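Side-chain contacts in apicoplast TIC22, putative (Plasmodium falciparum 3D7, PDB 4E6Z), which probably acts as an essential chaperone required for protein import into the apicoplast, the plastid of the malaria parasite: residues Cys100-Cys105 against Tyr139-Glu144; Asn177-Leu182 against Ser188-Pro193; Leu212-Glu217 against Leu241-Leu246. All coordinates share one frame; numbering follows the deposited sequence.

Contact 1 of 3, residues Cys100-Cys105 against Tyr139-Glu144; sequences CYMFLC and YELMKE
Met102, on strand 97-103, lays its long side chain against Leu141 and Met142 of helix 135-150. Both Met102 and Met142 are selenomethionines. All the contacts between the two segments are apolar, and together the two segments bury only 114 Å². The selenium and methyl of Met102 do different work. Met102 SE lies 4.0 Å from Leu141 CD1, so one branch of the leucine meets the selenium of Met102. Met102 CE turns to the next helix residue and sits 3.9 Å from Met142 CG. Its second neighbour is Met142 SE, 4.2 Å from Met102 CE. The chain of Met102 is extended at chi2 (-179°) and bends at chi3 (-59°), which carries the methyl off the selenium to Met142. This reach is needed because the backbones stand well apart: Met102 CA and Met142 CA are 10.4 Å from each other.

The two segments are not joined through their backbones: the helix bonds to itself and strand 97-103 to its sheet neighbours. On the helix, Lys143 N donates to Tyr139 O at 2.9 Å. Met102 bonds through its backbone to Lys167 and Ile169 of the parallel strand 164-169.

The contact is strand-on-helix packing. Strand 97-103 is the middle of a three-stranded sheet. Met102 also touches Val79 and Leu81 of strand 78-83, while the rings of Tyr101 and Phe103 pack on helix 106-119 on the other side of strand 97-103.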
loop_
_atom_site.group_PDB
_atom_site.type_symbol
_atom_site.label_atom_id
_atom_site.label_comp_id
_atom_site.label_asym_id
_atom_site.label_seq_id
_atom_site.Cartn_x
_atom_site.Cartn_y
_atom_site.Cartn_z
ATOM N N CYS A 100 -4.605 14.486 5.609
ATOM C CA CYS A 100 -3.286 13.909 5.829
ATOM C C CYS A 100 -3.019 12.804 4.806
ATOM O O CYS A 100 -3.936 12.105 4.384
ATOM C CB CYS A 100 -3.137 13.390 7.265
ATOM S SG CYS A 100 -2.979 14.712 8.512
ATOM N N TYR A 101 -1.759 12.664 4.412
ATOM C CA TYR A 101 -1.367 11.736 3.358
ATOM C C TYR A 101 -0.692 10.481 3.897
ATOM O O TYR A 101 0.236 10.555 4.698
ATOM C CB TYR A 101 -0.441 12.442 2.366
ATOM C CG TYR A 101 -1.134 13.536 1.591
ATOM C CD1 TYR A 101 -1.856 13.246 0.444
ATOM C CD2 TYR A 101 -1.081 14.858 2.015
ATOM C CE1 TYR A 101 -2.501 14.241 -0.267
ATOM C CE2 TYR A 101 -1.722 15.862 1.311
ATOM C CZ TYR A 101 -2.433 15.545 0.171
ATOM O OH TYR A 101 -3.072 16.533 -0.540
HETATM N N MSE A 102 -1.168 9.329 3.449
HETATM C CA MSE A 102 -0.571 8.056 3.819
HETATM C C MSE A 102 -0.122 7.324 2.559
HETATM O O MSE A 102 -0.916 7.110 1.648
HETATM C CB MSE A 102 -1.585 7.211 4.577
HETATM C CG MSE A 102 -2.198 7.927 5.753
HETATM SE SE MSE A 102 -3.473 6.825 6.719
HETATM C CE MSE A 102 -4.740 6.452 5.278
ATOM N N PHE A 103 1.153 6.959 2.502
ATOM C CA PHE A 103 1.721 6.363 1.296
ATOM C C PHE A 103 1.980 4.869 1.469
ATOM O O PHE A 103 2.503 4.433 2.494
ATOM C CB PHE A 103 3.020 7.073 0.908
ATOM C CG PHE A 103 2.853 8.544 0.638
ATOM C CD1 PHE A 103 2.619 9.002 -0.648
ATOM C CD2 PHE A 103 2.927 9.469 1.674
ATOM C CE1 PHE A 103 2.460 10.353 -0.903
ATOM C CE2 PHE A 103 2.773 10.826 1.427
ATOM C CZ PHE A 103 2.540 11.271 0.135
ATOM N N LEU A 104 1.609 4.087 0.460
ATOM C CA LEU A 104 1.904 2.658 0.467
ATOM C C LEU A 104 3.348 2.414 0.045
ATOM O O LEU A 104 3.926 1.371 0.353
ATOM C CB LEU A 104 0.930 1.898 -0.435
ATOM C CG LEU A 104 -0.417 1.581 0.218
ATOM C CD1 LEU A 104 -1.508 1.357 -0.820
ATOM C CD2 LEU A 104 -0.291 0.377 1.144
ATOM N N CYS A 105 3.927 3.389 -0.653
ATOM C CA CYS A 105 5.321 3.309 -1.090
ATOM C C CYS A 105 6.145 4.395 -0.415
ATOM O O CYS A 105 5.821 5.577 -0.524
ATOM C CB CYS A 105 5.426 3.434 -2.613
ATOM S SG CYS A 105 7.120 3.495 -3.253
ATOM N N TYR A 139 -6.508 1.540 7.950
ATOM C CA TYR A 139 -7.901 1.173 7.740
ATOM C C TYR A 139 -8.752 1.666 8.905
ATOM O O TYR A 139 -9.845 2.194 8.709
ATOM C CB TYR A 139 -8.034 -0.342 7.583
ATOM C CG TYR A 139 -9.438 -0.817 7.275
ATOM C CD1 TYR A 139 -10.057 -1.776 8.067
ATOM C CD2 TYR A 139 -10.142 -0.304 6.194
ATOM C CE1 TYR A 139 -11.337 -2.215 7.785
ATOM C CE2 TYR A 139 -11.422 -0.735 5.906
ATOM C CZ TYR A 139 -12.016 -1.689 6.704
ATOM O OH TYR A 139 -13.292 -2.118 6.418
ATOM N N GLU A 140 -8.240 1.491 10.119
ATOM C CA GLU A 140 -8.911 1.994 11.313
ATOM C C GLU A 140 -9.129 3.500 11.220
ATOM O O GLU A 140 -10.125 4.021 11.714
ATOM C CB GLU A 140 -8.100 1.656 12.564
ATOM C CG GLU A 140 -7.930 0.165 12.807
ATOM C CD GLU A 140 -7.013 -0.138 13.978
ATOM O OE1 GLU A 140 -6.344 0.797 14.471
ATOM O OE2 GLU A 140 -6.959 -1.313 14.404
ATOM N N LEU A 141 -8.197 4.193 10.572
ATOM C CA LEU A 141 -8.283 5.641 10.418
ATOM C C LEU A 141 -9.347 6.047 9.403
ATOM O O LEU A 141 -10.246 6.828 9.715
ATOM C CB LEU A 141 -6.922 6.222 10.024
ATOM C CG LEU A 141 -5.863 6.237 11.130
ATOM C CD1 LEU A 141 -4.533 6.752 10.599
ATOM C CD2 LEU A 141 -6.331 7.079 12.313
HETATM N N MSE A 142 -9.240 5.519 8.190
HETATM C CA MSE A 142 -10.195 5.829 7.130
HETATM C C MSE A 142 -11.619 5.483 7.551
HETATM O O MSE A 142 -12.568 6.179 7.192
HETATM C CB MSE A 142 -9.834 5.067 5.855
HETATM C CG MSE A 142 -8.403 5.272 5.404
HETATM SE SE MSE A 142 -7.809 3.875 4.194
HETATM C CE MSE A 142 -9.014 4.224 2.702
ATOM N N LYS A 143 -11.754 4.402 8.313
ATOM C CA LYS A 143 -13.053 3.921 8.772
ATOM C C LYS A 143 -13.600 4.787 9.901
ATOM O O LYS A 143 -14.748 5.229 9.860
ATOM C CB LYS A 143 -12.937 2.473 9.245
ATOM C CG LYS A 143 -14.227 1.883 9.784
ATOM C CD LYS A 143 -13.952 0.615 10.575
ATOM C CE LYS A 143 -13.109 -0.360 9.771
ATOM N NZ LYS A 143 -12.719 -1.551 10.574
ATOM N N GLU A 144 -12.769 5.015 10.913
ATOM C CA GLU A 144 -13.132 5.859 12.045
ATOM C C GLU A 144 -13.548 7.259 11.596
ATOM O O GLU A 144 -14.252 7.970 12.315
ATOM C CB GLU A 144 -11.963 5.936 13.029
ATOM C CG GLU A 144 -11.840 7.254 13.769
ATOM C CD GLU A 144 -10.409 7.746 13.821
ATOM O OE1 GLU A 144 -9.974 8.409 12.855
ATOM O OE2 GLU A 144 -9.717 7.467 14.824
#

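Contact 2 of 3, residues Asn177-Leu182 against Ser188-Pro193; sequences NALYYL and SELMYP
Leu190 reaches across to Ala178, Leu179 and Leu182 and closes a helix-loop-strand connection. Residues 179-182 form a type I beta turn after helix 172-179, in which Leu182 N donates to Leu179 O at 3.1 Å. The chain then loops back through Ser188-Tyr192 and enters strand 193-203 at Pro193.

The tight part is a small apolar cluster. Leu190 has CG anti to its backbone N (chi1 173°). One of its methyls goes to Ala178, the other to Leu179, and Leu182 CD2 lies against both. Leu190 CD2 meets Leu179 CD2 at 3.6 Å. Leu190 CD1 lies 4.1 Å from Ala178 CB. The Leu179 and Leu182 side chains each cross that of Leu190 at about a right angle. Ala178 CB also rests on the ring of Pro193, 3.8 Å from Pro193 CB, and both of these residues are buried.

The other side is loose. Ser188, Glu189 and Met191 are exposed, and their side chains do not touch residues 177-182. Glu189 is poorly ordered. Leu179 is partly exposed and takes part at the margin.

Leu182 is buried and also packs on Val240 of strand 238-242. Leu182 CD2 lies 3.7 Å from Leu190 CD1 and 3.9 Å from Leu190 CB.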
loop_
_atom_site.group_PDB
_atom_site.type_symbol
_atom_site.label_atom_id
_atom_site.label_comp_id
_atom_site.label_asym_id
_atom_site.label_seq_id
_atom_site.Cartn_x
_atom_site.Cartn_y
_atom_site.Cartn_z
ATOM N N ASN A 177 2.044 0.597 -13.518
ATOM C CA ASN A 177 2.142 -0.805 -13.914
ATOM C C ASN A 177 0.774 -1.430 -14.164
ATOM O O ASN A 177 0.614 -2.272 -15.049
ATOM C CB ASN A 177 2.894 -1.608 -12.848
ATOM C CG ASN A 177 4.382 -1.328 -12.849
ATOM O OD1 ASN A 177 4.928 -0.836 -13.830
ATOM N ND2 ASN A 177 5.049 -1.653 -11.750
ATOM N N ALA A 178 -0.214 -1.003 -13.383
ATOM C CA ALA A 178 -1.549 -1.587 -13.435
ATOM C C ALA A 178 -2.348 -1.149 -14.664
ATOM O O ALA A 178 -3.214 -1.882 -15.139
ATOM C CB ALA A 178 -2.317 -1.268 -12.160
ATOM N N LEU A 179 -2.057 0.045 -15.171
ATOM C CA LEU A 179 -2.778 0.577 -16.324
ATOM C C LEU A 179 -2.710 -0.367 -17.513
ATOM O O LEU A 179 -3.684 -0.524 -18.245
ATOM C CB LEU A 179 -2.230 1.946 -16.721
ATOM C CG LEU A 179 -2.689 3.099 -15.836
ATOM C CD1 LEU A 179 -2.175 4.416 -16.381
ATOM C CD2 LEU A 179 -4.205 3.103 -15.750
ATOM N N TYR A 180 -1.553 -0.992 -17.693
ATOM C CA TYR A 180 -1.340 -1.946 -18.772
ATOM C C TYR A 180 -2.438 -3.006 -18.790
ATOM O O TYR A 180 -2.946 -3.369 -19.849
ATOM C CB TYR A 180 0.034 -2.603 -18.610
ATOM C CG TYR A 180 0.387 -3.618 -19.674
ATOM C CD1 TYR A 180 0.246 -4.977 -19.438
ATOM C CD2 TYR A 180 0.868 -3.216 -20.915
ATOM C CE1 TYR A 180 0.572 -5.908 -20.404
ATOM C CE2 TYR A 180 1.197 -4.139 -21.887
ATOM C CZ TYR A 180 1.046 -5.485 -21.626
ATOM O OH TYR A 180 1.370 -6.414 -22.588
ATOM N N TYR A 181 -2.812 -3.481 -17.606
ATOM C CA TYR A 181 -3.736 -4.602 -17.475
ATOM C C TYR A 181 -5.208 -4.198 -17.441
ATOM O O TYR A 181 -6.091 -5.049 -17.355
ATOM C CB TYR A 181 -3.373 -5.433 -16.243
ATOM C CG TYR A 181 -1.968 -5.979 -16.316
ATOM C CD1 TYR A 181 -1.688 -7.140 -17.035
ATOM C CD2 TYR A 181 -0.918 -5.326 -15.687
ATOM C CE1 TYR A 181 -0.399 -7.638 -17.112
ATOM C CE2 TYR A 181 0.372 -5.812 -15.757
ATOM C CZ TYR A 181 0.630 -6.965 -16.470
ATOM O OH TYR A 181 1.919 -7.443 -16.534
ATOM N N LEU A 182 -5.472 -2.900 -17.518
ATOM C CA LEU A 182 -6.843 -2.413 -17.572
ATOM C C LEU A 182 -7.209 -1.981 -18.989
ATOM O O LEU A 182 -6.367 -1.470 -19.730
ATOM C CB LEU A 182 -7.038 -1.243 -16.604
ATOM C CG LEU A 182 -7.214 -1.518 -15.107
ATOM C CD1 LEU A 182 -7.027 -2.988 -14.775
ATOM C CD2 LEU A 182 -6.257 -0.656 -14.295
ATOM N N SER A 188 -10.555 3.474 -15.661
ATOM C CA SER A 188 -11.142 4.693 -15.122
ATOM C C SER A 188 -11.242 4.607 -13.604
ATOM O O SER A 188 -10.911 5.558 -12.895
ATOM C CB SER A 188 -12.528 4.934 -15.724
ATOM O OG SER A 188 -12.461 5.040 -17.134
ATOM N N GLU A 189 -11.692 3.459 -13.109
ATOM C CA GLU A 189 -11.903 3.273 -11.677
ATOM C C GLU A 189 -10.685 2.711 -10.948
ATOM O O GLU A 189 -10.771 2.374 -9.769
ATOM C CB GLU A 189 -13.114 2.374 -11.420
ATOM C CG GLU A 189 -14.449 2.994 -11.791
ATOM C CD GLU A 189 -15.622 2.221 -11.222
ATOM O OE1 GLU A 189 -16.773 2.511 -11.609
ATOM O OE2 GLU A 189 -15.391 1.322 -10.386
ATOM N N LEU A 190 -9.558 2.603 -11.648
ATOM C CA LEU A 190 -8.326 2.125 -11.025
ATOM C C LEU A 190 -8.074 2.865 -9.715
ATOM O O LEU A 190 -7.854 4.077 -9.712
ATOM C CB LEU A 190 -7.133 2.302 -11.964
ATOM C CG LEU A 190 -5.770 1.995 -11.339
ATOM C CD1 LEU A 190 -5.706 0.551 -10.855
ATOM C CD2 LEU A 190 -4.643 2.295 -12.317
HETATM N N MSE A 191 -8.109 2.135 -8.606
HETATM C CA MSE A 191 -8.013 2.753 -7.290
HETATM C C MSE A 191 -6.775 2.326 -6.508
HETATM O O MSE A 191 -5.765 3.033 -6.490
HETATM C CB MSE A 191 -9.278 2.468 -6.477
HETATM C CG MSE A 191 -10.426 3.431 -6.743
HETATM SE SE MSE A 191 -10.216 5.144 -5.823
HETATM C CE MSE A 191 -8.816 5.953 -6.923
ATOM N N TYR A 192 -6.867 1.177 -5.849
ATOM C CA TYR A 192 -5.767 0.671 -5.039
ATOM C C TYR A 192 -5.330 -0.690 -5.553
ATOM O O TYR A 192 -5.742 -1.726 -5.030
ATOM C CB TYR A 192 -6.176 0.586 -3.572
ATOM C CG TYR A 192 -6.613 1.909 -2.990
ATOM C CD1 TYR A 192 -5.689 2.787 -2.442
ATOM C CD2 TYR A 192 -7.950 2.281 -2.992
ATOM C CE1 TYR A 192 -6.086 4.003 -1.908
ATOM C CE2 TYR A 192 -8.356 3.492 -2.458
ATOM C CZ TYR A 192 -7.420 4.349 -1.917
ATOM O OH TYR A 192 -7.820 5.553 -1.389
ATOM N N PRO A 193 -4.485 -0.686 -6.588
ATOM C CA PRO A 193 -4.087 -1.899 -7.307
ATOM C C PRO A 193 -3.323 -2.924 -6.461
ATOM O O PRO A 193 -2.448 -2.582 -5.663
ATOM C CB PRO A 193 -3.187 -1.359 -8.428
ATOM C CG PRO A 193 -2.708 -0.031 -7.927
ATOM C CD PRO A 193 -3.854 0.524 -7.145
#

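Contact 3 of 3, residues Leu212-Glu217 against Leu241-Leu246; sequences LFFDLE and LNMVDL
Asn242 OD1, beside the Met243 that touches Phe214, accepts two weak bonds. Val244 N donates to Asn242 OD1 at 3.4 Å, with an N-H...O angle of 149°. This is a weak capping bond: Asn242 is the N-cap residue of the short, weakly bonded helix 243-247. The other bond comes from Tyr192 N. The carbonyl contributes too: Asp245 N donates weakly to Asn242 O at 2.8 Å. The Val244 and Asp245 bonds tie the start of the helix to the strand end at Asn242; the Tyr192 bond holds the loop before strand 193-203 to the same residue.

Met243, a selenomethionine, makes a Met-aromatic contact. Its selenium meets the edge of the Phe214 ring, near the ring plane. Met243 SE is 3.8 Å from Phe214 CZ and 5.0 Å from the ring centroid, 83° off the ring normal. CG of Met243 is anti to its backbone N (chi1 180°), and the chain runs out from the helix start to the ring.

The leucines form the other half. Leu212 and Leu246 point tip to tip; their closest methyls are modelled too near each other for the exact spacing to be trusted. Leu212 CD1 lies 4.3 Å from Leu241 CD1, at the margin.

Strands 208-213 and 238-242 are not sheet neighbours. Strand 193-203 runs between them, antiparallel to both, and its Val194 and Tyr196 pack against the side chains that meet over it. Phe257 of strand 255-258 touches both Leu212 and Met243.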
loop_
_atom_site.group_PDB
_atom_site.type_symbol
_atom_site.label_atom_id
_atom_site.label_comp_id
_atom_site.label_asym_id
_atom_site.label_seq_id
_atom_site.Cartn_x
_atom_site.Cartn_y
_atom_site.Cartn_z
ATOM N N LEU A 212 -1.394 -12.142 -3.250
ATOM C CA LEU A 212 -1.861 -10.863 -3.761
ATOM C C LEU A 212 -0.751 -9.838 -3.572
ATOM O O LEU A 212 -0.475 -9.421 -2.447
ATOM C CB LEU A 212 -3.101 -10.426 -2.989
ATOM C CG LEU A 212 -4.358 -10.108 -3.788
ATOM C CD1 LEU A 212 -4.560 -11.123 -4.894
ATOM C CD2 LEU A 212 -5.545 -10.077 -2.851
ATOM N N PHE A 213 -0.119 -9.434 -4.669
ATOM C CA PHE A 213 1.089 -8.620 -4.589
ATOM C C PHE A 213 0.818 -7.140 -4.774
ATOM O O PHE A 213 0.108 -6.743 -5.697
ATOM C CB PHE A 213 2.116 -9.073 -5.629
ATOM C CG PHE A 213 2.546 -10.497 -5.473
ATOM C CD1 PHE A 213 3.665 -10.820 -4.722
ATOM C CD2 PHE A 213 1.832 -11.518 -6.078
ATOM C CE1 PHE A 213 4.063 -12.138 -4.580
ATOM C CE2 PHE A 213 2.223 -12.831 -5.941
ATOM C CZ PHE A 213 3.339 -13.145 -5.189
ATOM N N PHE A 214 1.399 -6.325 -3.898
ATOM C CA PHE A 214 1.351 -4.881 -4.073
ATOM C C PHE A 214 2.301 -4.447 -5.185
ATOM O O PHE A 214 1.980 -3.556 -5.965
ATOM C CB PHE A 214 1.648 -4.146 -2.759
ATOM C CG PHE A 214 0.454 -4.038 -1.857
ATOM C CD1 PHE A 214 -0.379 -2.932 -1.914
ATOM C CD2 PHE A 214 0.147 -5.056 -0.970
ATOM C CE1 PHE A 214 -1.490 -2.835 -1.091
ATOM C CE2 PHE A 214 -0.962 -4.968 -0.147
ATOM C CZ PHE A 214 -1.783 -3.858 -0.210
ATOM N N ASP A 215 3.462 -5.090 -5.260
ATOM C CA ASP A 215 4.416 -4.814 -6.328
ATOM C C ASP A 215 4.329 -5.840 -7.455
ATOM O O ASP A 215 4.472 -7.042 -7.229
ATOM C CB ASP A 215 5.844 -4.747 -5.783
ATOM C CG ASP A 215 6.111 -3.470 -5.000
ATOM O OD1 ASP A 215 5.134 -2.798 -4.603
ATOM O OD2 ASP A 215 7.298 -3.139 -4.786
ATOM N N LEU A 216 4.085 -5.350 -8.666
ATOM C CA LEU A 216 4.058 -6.195 -9.847
ATOM C C LEU A 216 5.346 -7.006 -9.950
ATOM O O LEU A 216 5.317 -8.203 -10.226
ATOM C CB LEU A 216 3.872 -5.352 -11.111
ATOM C CG LEU A 216 3.991 -6.117 -12.437
ATOM C CD1 LEU A 216 3.032 -7.299 -12.478
ATOM C CD2 LEU A 216 3.759 -5.201 -13.631
ATOM N N GLU A 217 6.476 -6.343 -9.719
ATOM C CA GLU A 217 7.779 -6.985 -9.845
ATOM C C GLU A 217 7.962 -8.155 -8.874
ATOM O O GLU A 217 8.704 -9.096 -9.163
ATOM C CB GLU A 217 8.913 -5.961 -9.705
ATOM C CG GLU A 217 8.563 -4.729 -8.868
ATOM C CD GLU A 217 7.820 -3.657 -9.655
ATOM O OE1 GLU A 217 8.457 -2.948 -10.465
ATOM O OE2 GLU A 217 6.596 -3.514 -9.452
ATOM N N LEU A 241 -6.528 -6.224 -9.232
ATOM C CA LEU A 241 -7.702 -6.116 -8.381
ATOM C C LEU A 241 -7.654 -4.838 -7.552
ATOM O O LEU A 241 -6.594 -4.233 -7.379
ATOM C CB LEU A 241 -7.821 -7.337 -7.468
ATOM C CG LEU A 241 -8.083 -8.675 -8.164
ATOM C CD1 LEU A 241 -7.958 -9.823 -7.183
ATOM C CD2 LEU A 241 -9.453 -8.678 -8.824
ATOM N N ASN A 242 -8.810 -4.431 -7.044
ATOM C CA ASN A 242 -8.898 -3.260 -6.186
ATOM C C ASN A 242 -8.833 -3.678 -4.723
ATOM O O ASN A 242 -9.772 -4.284 -4.204
ATOM C CB ASN A 242 -10.190 -2.495 -6.469
ATOM C CG ASN A 242 -10.382 -1.309 -5.541
ATOM O OD1 ASN A 242 -9.419 -0.757 -5.007
ATOM N ND2 ASN A 242 -11.635 -0.907 -5.349
HETATM N N MSE A 243 -7.716 -3.368 -4.066
HETATM C CA MSE A 243 -7.487 -3.798 -2.686
HETATM C C MSE A 243 -8.693 -3.535 -1.794
HETATM O O MSE A 243 -9.013 -4.337 -0.919
HETATM C CB MSE A 243 -6.258 -3.109 -2.091
HETATM C CG MSE A 243 -5.987 -3.518 -0.654
HETATM SE SE MSE A 243 -5.107 -2.125 0.391
HETATM C CE MSE A 243 -6.408 -0.692 0.144
ATOM N N VAL A 244 -9.356 -2.405 -2.018
ATOM C CA VAL A 244 -10.531 -2.040 -1.234
ATOM C C VAL A 244 -11.653 -3.070 -1.352
ATOM O O VAL A 244 -12.220 -3.495 -0.345
ATOM C CB VAL A 244 -11.063 -0.649 -1.628
ATOM C CG1 VAL A 244 -12.513 -0.486 -1.190
ATOM C CG2 VAL A 244 -10.182 0.440 -1.029
ATOM N N ASP A 245 -11.968 -3.469 -2.581
ATOM C CA ASP A 245 -13.017 -4.456 -2.822
ATOM C C ASP A 245 -12.718 -5.770 -2.114
ATOM O O ASP A 245 -13.629 -6.519 -1.764
ATOM C CB ASP A 245 -13.182 -4.711 -4.323
ATOM C CG ASP A 245 -13.743 -3.511 -5.065
ATOM O OD1 ASP A 245 -14.003 -2.472 -4.421
ATOM O OD2 ASP A 245 -13.923 -3.610 -6.297
ATOM N N LEU A 246 -11.435 -6.044 -1.908
ATOM C CA LEU A 246 -11.014 -7.296 -1.293
ATOM C C LEU A 246 -11.247 -7.308 0.213
ATOM O O LEU A 246 -11.422 -8.367 0.812
ATOM C CB LEU A 246 -9.547 -7.580 -1.611
ATOM C CG LEU A 246 -9.284 -7.863 -3.090
ATOM C CD1 LEU A 246 -7.800 -7.803 -3.402
ATOM C CD2 LEU A 246 -9.878 -9.209 -3.487
#

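Overall arrangement
The three contacts follow one another along the chain, and all belong to the Tic22-like part of the protein. Contacts 2 and 3 are close, with centres about 10 Å apart, and strand 193-203 is common ground: Pro193 starts it, and contact 3 packs across it. They are also joined directly by a probable hydrogen bond between Met243 N and Tyr192 O, 2.7 Å long. Contact 1 belongs to a different sheet. Its centre is about 16 Å from that of contact 3 and about 20 Å from that of contact 2. It still touches contact 3, where Leu104 CD2 lies 4.1 Å from Phe214 CE1. This is a single contact, between residues that each follow directly after a strand of their sheet.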